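Local structure of aspartate aminotransferase (Leishmania major, 4H51) at residues D134-P139 with G158-C163; T138-S143 with G190-L195; V122-K127 with S296-E301; V226-A231 with V257-S262. The protein probably catalyses the reversible transfer of an amino group from L-aspartate to 2-oxoglutarate, using pyridoxal 5'-phosphate as cofactor, and works as a homodimer. All blocks are in the same frame, centred on the assembly; numbering follows the deposited sequence.

Contact 1: residues D134-P139 with G158-C163; sequences DAETTP and GWKNIC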
# COMPACT_ATOMS: atom_id res chain seq x y z
N ASP B 134 21.82 12.36 4.29
CA ASP B 134 21.41 12.80 5.62
C ASP B 134 20.14 13.60 5.50
O ASP B 134 20.21 14.79 5.22
CB ASP B 134 22.53 13.63 6.24
CG ASP B 134 22.17 14.20 7.56
OD1 ASP B 134 21.13 13.82 8.09
OD2 ASP B 134 22.96 15.01 8.12
N ALA B 135 18.98 12.99 5.74
CA ALA B 135 17.69 13.69 5.53
C ALA B 135 17.39 14.80 6.56
O ALA B 135 16.45 15.59 6.36
CB ALA B 135 16.51 12.71 5.46
N GLU B 136 18.19 14.90 7.61
CA GLU B 136 18.08 16.00 8.56
C GLU B 136 18.64 17.31 7.99
O GLU B 136 18.27 18.37 8.45
CB GLU B 136 18.83 15.63 9.86
CG GLU B 136 18.23 14.43 10.56
CD GLU B 136 16.88 14.75 11.20
OE1 GLU B 136 16.73 15.78 11.86
OE2 GLU B 136 15.94 13.95 11.03
N THR B 137 19.49 17.21 6.98
CA THR B 137 20.35 18.30 6.49
C THR B 137 20.32 18.51 4.98
O THR B 137 20.22 19.64 4.49
CB THR B 137 21.81 17.95 6.85
OG1 THR B 137 21.93 17.88 8.27
CG2 THR B 137 22.69 18.96 6.37
N THR B 138 20.46 17.41 4.24
CA THR B 138 20.55 17.46 2.77
C THR B 138 19.23 18.01 2.21
O THR B 138 18.17 17.49 2.52
CB THR B 138 20.79 16.02 2.21
OG1 THR B 138 21.99 15.49 2.74
CG2 THR B 138 20.89 15.98 0.69
N PRO B 139 19.30 19.07 1.38
CA PRO B 139 18.07 19.55 0.72
C PRO B 139 17.51 18.53 -0.25
O PRO B 139 18.28 17.81 -0.93
CB PRO B 139 18.52 20.83 -0.01
CG PRO B 139 19.99 20.87 0.06
CD PRO B 139 20.51 19.75 0.89
N GLY B 158 10.70 11.74 6.28
CA GLY B 158 11.78 12.17 7.18
C GLY B 158 12.64 13.35 6.69
O GLY B 158 13.62 13.74 7.35
N TRP B 159 12.26 13.96 5.58
CA TRP B 159 13.06 15.06 5.04
C TRP B 159 12.75 16.36 5.71
O TRP B 159 11.63 16.80 5.64
CB TRP B 159 12.91 15.18 3.52
CG TRP B 159 13.53 14.00 2.85
CD1 TRP B 159 12.94 12.75 2.63
CD2 TRP B 159 14.89 13.86 2.35
NE1 TRP B 159 13.80 11.90 2.02
CE2 TRP B 159 15.00 12.50 1.83
CE3 TRP B 159 15.99 14.71 2.26
CZ2 TRP B 159 16.16 12.03 1.28
CZ3 TRP B 159 17.15 14.22 1.68
CH2 TRP B 159 17.24 12.91 1.20
N LYS B 160 13.76 16.95 6.34
CA LYS B 160 13.61 18.14 7.18
C LYS B 160 13.92 19.47 6.44
O LYS B 160 13.56 20.57 6.92
CB LYS B 160 14.51 17.99 8.42
CG LYS B 160 14.29 16.68 9.19
CD LYS B 160 12.85 16.58 9.65
CE LYS B 160 12.55 15.28 10.43
NZ LYS B 160 11.11 15.14 10.85
N ASN B 161 14.60 19.39 5.29
CA ASN B 161 15.02 20.58 4.54
C ASN B 161 14.52 20.47 3.10
O ASN B 161 15.26 20.14 2.18
CB ASN B 161 16.53 20.73 4.61
CG ASN B 161 17.06 21.94 3.86
OD1 ASN B 161 16.32 22.90 3.57
ND2 ASN B 161 18.35 21.93 3.59
N ILE B 162 13.22 20.71 2.94
CA ILE B 162 12.55 20.66 1.65
C ILE B 162 12.65 22.03 0.98
O ILE B 162 12.34 23.05 1.60
CB ILE B 162 11.08 20.23 1.80
CG1 ILE B 162 11.00 18.86 2.49
CG2 ILE B 162 10.35 20.19 0.42
CD1 ILE B 162 9.61 18.52 3.06
N CYS B 163 13.08 22.03 -0.28
CA CYS B 163 13.42 23.27 -1.00
C CYS B 163 12.73 23.24 -2.33
O CYS B 163 12.14 22.18 -2.71
CB CYS B 163 14.93 23.39 -1.19
SG CYS B 163 15.91 23.44 0.35
O HOH W 1 16.22 17.37 4.33
O HOH W 2 14.89 12.47 9.19

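Contact 2: residues T138-S143 with G190-L195; sequences TPIYLS and GSVFIL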
# COMPACT_ATOMS: atom_id res chain seq x y z
N THR B 138 20.46 17.41 4.24
CA THR B 138 20.55 17.46 2.77
C THR B 138 19.23 18.01 2.21
O THR B 138 18.17 17.49 2.52
CB THR B 138 20.79 16.02 2.21
OG1 THR B 138 21.99 15.49 2.74
CG2 THR B 138 20.89 15.98 0.69
N PRO B 139 19.30 19.07 1.38
CA PRO B 139 18.07 19.55 0.72
C PRO B 139 17.51 18.53 -0.25
O PRO B 139 18.28 17.81 -0.93
CB PRO B 139 18.52 20.83 -0.01
CG PRO B 139 19.99 20.87 0.06
CD PRO B 139 20.51 19.75 0.89
N ILE B 140 16.18 18.49 -0.33
CA ILE B 140 15.50 17.74 -1.33
C ILE B 140 14.64 18.77 -2.03
O ILE B 140 13.90 19.52 -1.36
CB ILE B 140 14.73 16.51 -0.76
CG1 ILE B 140 13.94 15.77 -1.83
CG2 ILE B 140 13.76 16.92 0.37
CD1 ILE B 140 13.66 14.32 -1.42
N TYR B 141 14.76 18.81 -3.36
CA TYR B 141 14.17 19.85 -4.16
C TYR B 141 12.93 19.45 -4.94
O TYR B 141 12.92 18.46 -5.64
CB TYR B 141 15.21 20.40 -5.13
CG TYR B 141 16.19 21.35 -4.51
CD1 TYR B 141 17.37 20.91 -3.89
CD2 TYR B 141 15.97 22.70 -4.61
CE1 TYR B 141 18.23 21.81 -3.32
CE2 TYR B 141 16.85 23.61 -4.08
CZ TYR B 141 17.97 23.18 -3.43
OH TYR B 141 18.81 24.15 -2.95
N LEU B 142 11.91 20.29 -4.85
CA LEU B 142 10.69 20.16 -5.61
C LEU B 142 10.56 21.32 -6.60
O LEU B 142 11.05 22.40 -6.35
CB LEU B 142 9.52 20.21 -4.63
CG LEU B 142 9.45 19.16 -3.51
CD1 LEU B 142 8.21 19.37 -2.63
CD2 LEU B 142 9.42 17.76 -4.13
N SER B 143 9.86 21.11 -7.71
CA SER B 143 9.61 22.18 -8.66
C SER B 143 8.64 23.23 -8.08
O SER B 143 7.72 22.93 -7.31
CB SER B 143 9.09 21.62 -9.99
OG SER B 143 7.84 20.97 -9.84
N GLY B 190 25.53 17.17 -4.12
CA GLY B 190 24.92 16.02 -3.50
C GLY B 190 23.56 16.30 -2.86
O GLY B 190 23.28 15.75 -1.82
N SER B 191 22.76 17.16 -3.46
CA SER B 191 21.37 17.34 -3.07
C SER B 191 20.46 16.37 -3.87
O SER B 191 20.91 15.71 -4.82
CB SER B 191 20.91 18.75 -3.31
OG SER B 191 21.66 19.68 -2.54
N VAL B 192 19.22 16.23 -3.43
CA VAL B 192 18.24 15.41 -4.12
C VAL B 192 17.27 16.27 -4.91
O VAL B 192 16.75 17.25 -4.35
CB VAL B 192 17.45 14.56 -3.14
CG1 VAL B 192 16.52 13.62 -3.94
CG2 VAL B 192 18.38 13.72 -2.28
N PHE B 193 17.03 15.95 -6.18
CA PHE B 193 16.07 16.68 -7.00
C PHE B 193 14.99 15.75 -7.49
O PHE B 193 15.30 14.76 -8.19
CB PHE B 193 16.73 17.33 -8.20
CG PHE B 193 17.46 18.59 -7.87
CD1 PHE B 193 18.67 18.54 -7.18
CD2 PHE B 193 16.89 19.81 -8.14
CE1 PHE B 193 19.32 19.70 -6.85
CE2 PHE B 193 17.54 20.96 -7.80
CZ PHE B 193 18.76 20.91 -7.11
N ILE B 194 13.74 16.07 -7.15
CA ILE B 194 12.57 15.39 -7.73
C ILE B 194 12.16 16.13 -9.00
O ILE B 194 11.73 17.27 -8.95
CB ILE B 194 11.44 15.28 -6.72
CG1 ILE B 194 11.90 14.46 -5.51
CG2 ILE B 194 10.18 14.68 -7.36
CD1 ILE B 194 10.82 14.21 -4.47
N LEU B 195 12.32 15.43 -10.13
CA LEU B 195 11.98 15.88 -11.48
C LEU B 195 10.80 15.13 -12.08
O LEU B 195 10.73 13.94 -12.00
CB LEU B 195 13.18 15.68 -12.36
CG LEU B 195 14.50 16.33 -11.85
CD1 LEU B 195 15.57 15.95 -12.84
CD2 LEU B 195 14.35 17.88 -11.71
O HOH W 3 9.10 18.24 -8.01

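Contact 3: residues V122-K127 with S296-E301; sequences VSLGAK and SLIREE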
# COMPACT_ATOMS: atom_id res chain seq x y z
N VAL B 122 7.05 7.06 -4.74
CA VAL B 122 7.66 8.33 -4.30
C VAL B 122 7.95 8.21 -2.80
O VAL B 122 9.04 8.52 -2.39
CB VAL B 122 6.82 9.57 -4.61
CG1 VAL B 122 7.44 10.85 -3.98
CG2 VAL B 122 6.71 9.71 -6.13
N SER B 123 6.97 7.74 -2.02
CA SER B 123 7.18 7.57 -0.59
C SER B 123 8.32 6.61 -0.28
O SER B 123 9.22 6.91 0.54
CB SER B 123 5.88 7.08 0.07
OG SER B 123 6.06 6.92 1.45
N LEU B 124 8.27 5.42 -0.91
CA LEU B 124 9.31 4.43 -0.71
C LEU B 124 10.72 4.95 -1.11
O LEU B 124 11.71 4.69 -0.42
CB LEU B 124 9.01 3.11 -1.45
CG LEU B 124 10.02 1.97 -1.26
CD1 LEU B 124 10.12 1.54 0.19
CD2 LEU B 124 9.59 0.71 -2.04
N GLY B 125 10.79 5.59 -2.26
CA GLY B 125 12.04 6.17 -2.75
C GLY B 125 12.55 7.24 -1.79
O GLY B 125 13.73 7.29 -1.49
N ALA B 126 11.66 8.08 -1.31
CA ALA B 126 12.04 9.14 -0.38
C ALA B 126 12.60 8.54 0.89
O ALA B 126 13.60 9.05 1.40
CB ALA B 126 10.88 10.08 -0.07
N LYS B 127 12.00 7.44 1.38
CA LYS B 127 12.54 6.72 2.54
C LYS B 127 13.85 6.04 2.25
O LYS B 127 14.79 6.11 3.03
CB LYS B 127 11.51 5.69 3.07
CG LYS B 127 10.28 6.37 3.65
CD LYS B 127 9.23 5.42 4.25
CE LYS B 127 7.84 6.03 4.09
NZ LYS B 127 6.77 5.47 4.99
N SER B 296 13.05 -4.28 3.24
CA SER B 296 12.89 -4.04 4.66
C SER B 296 11.86 -2.94 4.86
O SER B 296 11.04 -3.06 5.77
CB SER B 296 14.20 -3.74 5.42
OG SER B 296 14.78 -2.51 4.96
N LEU B 297 11.86 -1.91 4.00
CA LEU B 297 10.94 -0.77 4.15
C LEU B 297 9.53 -1.22 3.83
O LEU B 297 8.55 -0.85 4.53
CB LEU B 297 11.38 0.42 3.28
CG LEU B 297 12.70 1.13 3.70
CD1 LEU B 297 13.24 1.97 2.58
CD2 LEU B 297 12.54 1.94 4.98
N ILE B 298 9.41 -2.03 2.79
CA ILE B 298 8.10 -2.55 2.40
C ILE B 298 7.51 -3.43 3.51
O ILE B 298 6.36 -3.25 3.94
CB ILE B 298 8.22 -3.38 1.11
CG1 ILE B 298 8.60 -2.48 -0.08
CG2 ILE B 298 6.92 -4.17 0.85
CD1 ILE B 298 9.10 -3.26 -1.28
N ARG B 299 8.30 -4.40 3.97
CA ARG B 299 7.82 -5.37 4.96
C ARG B 299 7.32 -4.69 6.24
O ARG B 299 6.34 -5.14 6.85
CB ARG B 299 8.96 -6.31 5.34
CG ARG B 299 8.67 -7.38 6.37
CD ARG B 299 7.44 -8.24 6.08
NE ARG B 299 7.56 -9.53 6.74
CZ ARG B 299 6.55 -10.33 7.10
NH1 ARG B 299 5.28 -10.00 6.91
NH2 ARG B 299 6.81 -11.51 7.65
N GLU B 300 7.97 -3.61 6.63
CA GLU B 300 7.60 -2.96 7.88
C GLU B 300 6.38 -2.04 7.74
O GLU B 300 5.87 -1.48 8.73
CB GLU B 300 8.83 -2.31 8.53
CG GLU B 300 9.23 -1.01 7.95
CD GLU B 300 10.69 -0.59 8.23
OE1 GLU B 300 11.00 0.48 7.77
OE2 GLU B 300 11.49 -1.32 8.86
N GLU B 301 5.91 -1.89 6.50
CA GLU B 301 4.76 -1.04 6.17
C GLU B 301 3.52 -1.85 5.79
O GLU B 301 2.48 -1.64 6.33
CB GLU B 301 5.10 -0.09 5.05
CG GLU B 301 6.06 1.03 5.45
CD GLU B 301 6.61 1.86 4.26
OE1 GLU B 301 6.35 1.52 3.08
OE2 GLU B 301 7.37 2.86 4.50
O HOH W 4 6.67 3.76 1.70

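Contact 4: residues V226-A231 with V257-S262; sequences VFFDSA and VLLAQS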
# COMPACT_ATOMS: atom_id res chain seq x y z
N VAL B 226 19.26 12.32 -8.75
CA VAL B 226 18.00 12.53 -9.52
C VAL B 226 16.95 11.49 -9.11
O VAL B 226 17.19 10.28 -9.16
CB VAL B 226 18.25 12.48 -11.04
CG1 VAL B 226 16.96 12.51 -11.83
CG2 VAL B 226 19.17 13.63 -11.50
N PHE B 227 15.75 11.97 -8.80
CA PHE B 227 14.56 11.15 -8.54
C PHE B 227 13.45 11.57 -9.50
O PHE B 227 12.82 12.60 -9.33
CB PHE B 227 14.13 11.32 -7.08
CG PHE B 227 13.09 10.35 -6.59
CD1 PHE B 227 12.64 9.31 -7.33
CD2 PHE B 227 12.61 10.49 -5.28
CE1 PHE B 227 11.71 8.40 -6.85
CE2 PHE B 227 11.69 9.60 -4.77
CZ PHE B 227 11.23 8.54 -5.55
N PHE B 228 13.22 10.78 -10.54
CA PHE B 228 12.15 11.03 -11.50
C PHE B 228 10.82 10.54 -10.98
O PHE B 228 10.71 9.43 -10.46
CB PHE B 228 12.44 10.36 -12.86
CG PHE B 228 13.35 11.14 -13.77
CD1 PHE B 228 12.94 12.37 -14.29
CD2 PHE B 228 14.58 10.62 -14.18
CE1 PHE B 228 13.76 13.06 -15.16
CE2 PHE B 228 15.40 11.31 -15.03
CZ PHE B 228 14.99 12.57 -15.50
N ASP B 229 9.81 11.38 -11.11
CA ASP B 229 8.44 11.01 -10.84
C ASP B 229 7.84 10.85 -12.24
O ASP B 229 7.74 11.84 -13.00
CB ASP B 229 7.72 12.11 -10.06
CG ASP B 229 6.32 11.71 -9.62
OD1 ASP B 229 5.76 10.77 -10.24
OD2 ASP B 229 5.76 12.34 -8.67
N SER B 230 7.52 9.61 -12.61
CA SER B 230 7.02 9.29 -13.95
C SER B 230 5.59 8.74 -13.90
O SER B 230 5.37 7.54 -13.90
CB SER B 230 8.00 8.30 -14.61
OG SER B 230 7.56 7.97 -15.90
N ALA B 231 4.61 9.64 -13.76
CA ALA B 231 3.22 9.21 -13.57
C ALA B 231 2.40 9.20 -14.89
O ALA B 231 1.32 8.61 -14.95
CB ALA B 231 2.54 10.13 -12.53
N VAL B 257 19.77 7.09 -11.85
CA VAL B 257 18.38 7.48 -11.79
C VAL B 257 17.59 6.61 -10.81
O VAL B 257 17.58 5.40 -10.92
CB VAL B 257 17.77 7.34 -13.18
CG1 VAL B 257 16.27 7.57 -13.12
CG2 VAL B 257 18.48 8.28 -14.15
N LEU B 258 16.92 7.26 -9.86
CA LEU B 258 15.88 6.68 -9.09
C LEU B 258 14.57 7.14 -9.76
O LEU B 258 14.43 8.34 -10.10
CB LEU B 258 15.91 7.16 -7.65
CG LEU B 258 15.01 6.48 -6.60
CD1 LEU B 258 15.39 5.03 -6.45
CD2 LEU B 258 15.05 7.20 -5.23
N LEU B 259 13.66 6.21 -9.98
CA LEU B 259 12.41 6.50 -10.73
C LEU B 259 11.17 5.83 -10.10
O LEU B 259 11.18 4.63 -9.79
CB LEU B 259 12.57 6.15 -12.23
CG LEU B 259 11.48 6.65 -13.22
CD1 LEU B 259 12.06 7.08 -14.57
CD2 LEU B 259 10.46 5.54 -13.36
N ALA B 260 10.12 6.65 -9.93
CA ALA B 260 8.79 6.29 -9.43
C ALA B 260 7.83 6.24 -10.59
O ALA B 260 7.57 7.26 -11.26
CB ALA B 260 8.30 7.34 -8.43
N GLN B 261 7.28 5.07 -10.87
CA GLN B 261 6.43 4.86 -12.03
C GLN B 261 5.01 4.52 -11.62
O GLN B 261 4.80 3.72 -10.69
CB GLN B 261 7.04 3.71 -12.82
CG GLN B 261 6.29 3.21 -14.01
CD GLN B 261 6.99 2.04 -14.65
OE1 GLN B 261 7.21 1.01 -13.99
NE2 GLN B 261 7.29 2.15 -15.97
N SER B 262 4.04 5.07 -12.36
CA SER B 262 2.63 4.79 -12.14
C SER B 262 1.97 4.21 -13.38
O SER B 262 2.30 4.60 -14.47
CB SER B 262 1.88 6.07 -11.85
OG SER B 262 0.49 5.80 -11.66
O HOH W 5 4.77 8.08 -10.45
O HOH W 6 4.11 6.54 -16.17
O HOH W 7 6.56 5.32 -16.66
O HOH W 8 0.28 6.27 -15.55

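Contact 1: residues D134-P139 with G158-C163
Direct hydrogen bonds join the loops leading into strands 140-144 and 162-169. K160 N donates to A135 O over 3.0 Å, nearly along the C=O axis. N161 CG stands anti to its backbone N (chi1 -180°), which carries N161 ND2 to T137 O at 3.1 Å. This bond is straight and lies in the amide plane of N161, but it meets the carbonyl from above its plane.

One water donates to A135 O and T138 O and accepts from N161 N. A second links E136 OE2 to G158 O.

The packing centres on W159. A135 CB sits over the middle of its six-membered ring, 3.8 Å from the centroid, as a CH-pi contact. T138 O lies at the ring edge, in plane. The indole NE1 bonds to A126 O of helix 117-129. P139 CB rests on C163 SG at 3.7 Å.

D134 OD1 accepts from E136 N in an Asx turn. G158, just past helix 148-156, has positive phi and completes a Schellman motif. Both direct bonds end on main-chain carbonyls, one donor being main chain and the other the N161 amide, with the W159 face and the P139-C163 pair as the apolar part.

Contact 2: residues T138-S143 with G190-L195
G190 has positive phi and opens the approach to strand 192-196. G190 O lies 3.5 Å from T138 CG2, the methyl that stands anti to the backbone N of T138. S191 turns OG beside its own backbone N. That oxygen bonds to P188 O and lies against the proline ring, with S191 OG 3.3 Å from P139 CG.

V192 brings the first backbone bonds. V192 N donates to P139 O at 3.1 Å, almost straight. V192 O accepts from Y141 N at 2.7 Å, in the carbonyl plane. V192 and I140 form a parallel bridge, and their side chains run side by side, with CG1 of V192 against CD1 of I140.

F193 pairs with Y141 on the sheet face opposite I140 and V192. Both rings have CG beside the backbone N (chi1 -79° and -78°), so they point the same way. They form an offset stack with planes 2° apart and centroids 4.4 Å apart. The shift puts Y141 CB over the F193 face as well, and F193 CZ near the rim of the tyrosine face.

I194 N donates to Y141 O at 2.9 Å. I194 CD1 reaches L142 CD2, 3.8 Å away, and also approaches I140 CD1. Beyond it the strands splay, and a water joins I194 O to S143 N.

These are neighbouring parallel strands of the central mixed sheet in the PLP-binding domain of a class I aminotransferase. Strand 140-144 lies between strands 192-196 and 162-169. I140, L142 and I194 face helix 148-156. L195 leans on V226 and F228 of strand 225-230.

Contact 3: residues V122-K127 with S296-E301
L124 and K127 carry the first side of this contact between helix 117-129 and the C-terminal part of helix 287-299 with the residues after it. L124 has CG anti to its backbone N (chi1 -178°), and its two methyls divide the work. L124 CD1 presses on L297 CB at 3.5 Å. L124 CD2 meets I298 CG1 at 3.9 Å. L124 crosses both partners obliquely. L297 has CG beside its own backbone N (chi1 -68°), and its CD1 reaches back toward L124 CD1 and the K127 backbone.

K127 is extended beyond CG, and so is E301. The two chains meet tip to tip. K127 NZ donates to E301 OE2 over 2.7 Å in a salt bridge. The ammonium comes from above the carboxylate plane, 49° out of it. E301 OE2 also lies 3.2 Å from K127 CD. E301 OE1 accepts from a water that also donates to S123 OG in one of two S123 conformers.

Strand 110-116 lies against both sides, V113 touching L124 and I298. This is a helix packing at the subunit interface of the homodimer: R299 forms a salt bridge with D30 of the second subunit, and K127 packs on K127 of that subunit.

Contact 4: residues V226-A231 with V257-S262
Five backbone hydrogen bonds join the two parallel strands. S230 N to A260 O is the shortest, 2.7 Å and nearly along the C=O axis. F228 N donates to L258 O at 2.8 Å, and F228 O accepts from A260 N at 2.9 Å. S262 N to S230 O ends the series at 3.2 Å, meeting the carbonyl from above its plane.

One water donates to D229 OD1 and A260 O. Two others join S262 O to S230 O and A231 O.

F227 and D229 share a sheet face with L258 and A260. F227 has CG anti to its backbone N (chi1 -169°). L258 CD2 sits above the F227 ring centre, 3.8 Å from the centroid, a CH-pi contact. V257 CG1 meets the F228 ring edge, 3.6 Å from F228 CD2. On the sheet face of F228 and L259, L259 CD1 packs on F228 CB.

The strands therefore run from apolar to polar toward their C-terminal ends, where the cofactor lies. S262 OG is bonded to S264 N and to OP3 of the modified K265. D229 OD2 bonds to H150 and lies near the pyridine N1, where its charge would probably favour a protonated ring, as in this family.

Contacts 2 and 4 lie in one mixed sheet, and contact 1 joins loops leading into two of its strands. Contact 3 joins two helices at the dimer interface. Contact 4 is wholly buried, about 9 Å from the chain centre to its own centre, and contact 2 is also core. Contact 1 is partly exposed and lies about 22 Å out. Contacts 1 and 2 share T138 and P139, and C163 bonds to I140 across them. F193 and L195 bond to F227 and D229, joining contacts 2 and 4. V122 and G125 pack helix 117-129 onto contact 4. Chemistry follows place: regular strand bonds in the sheet, a side-chain amide and an indole face at the outer loops, a salt bridge between helices.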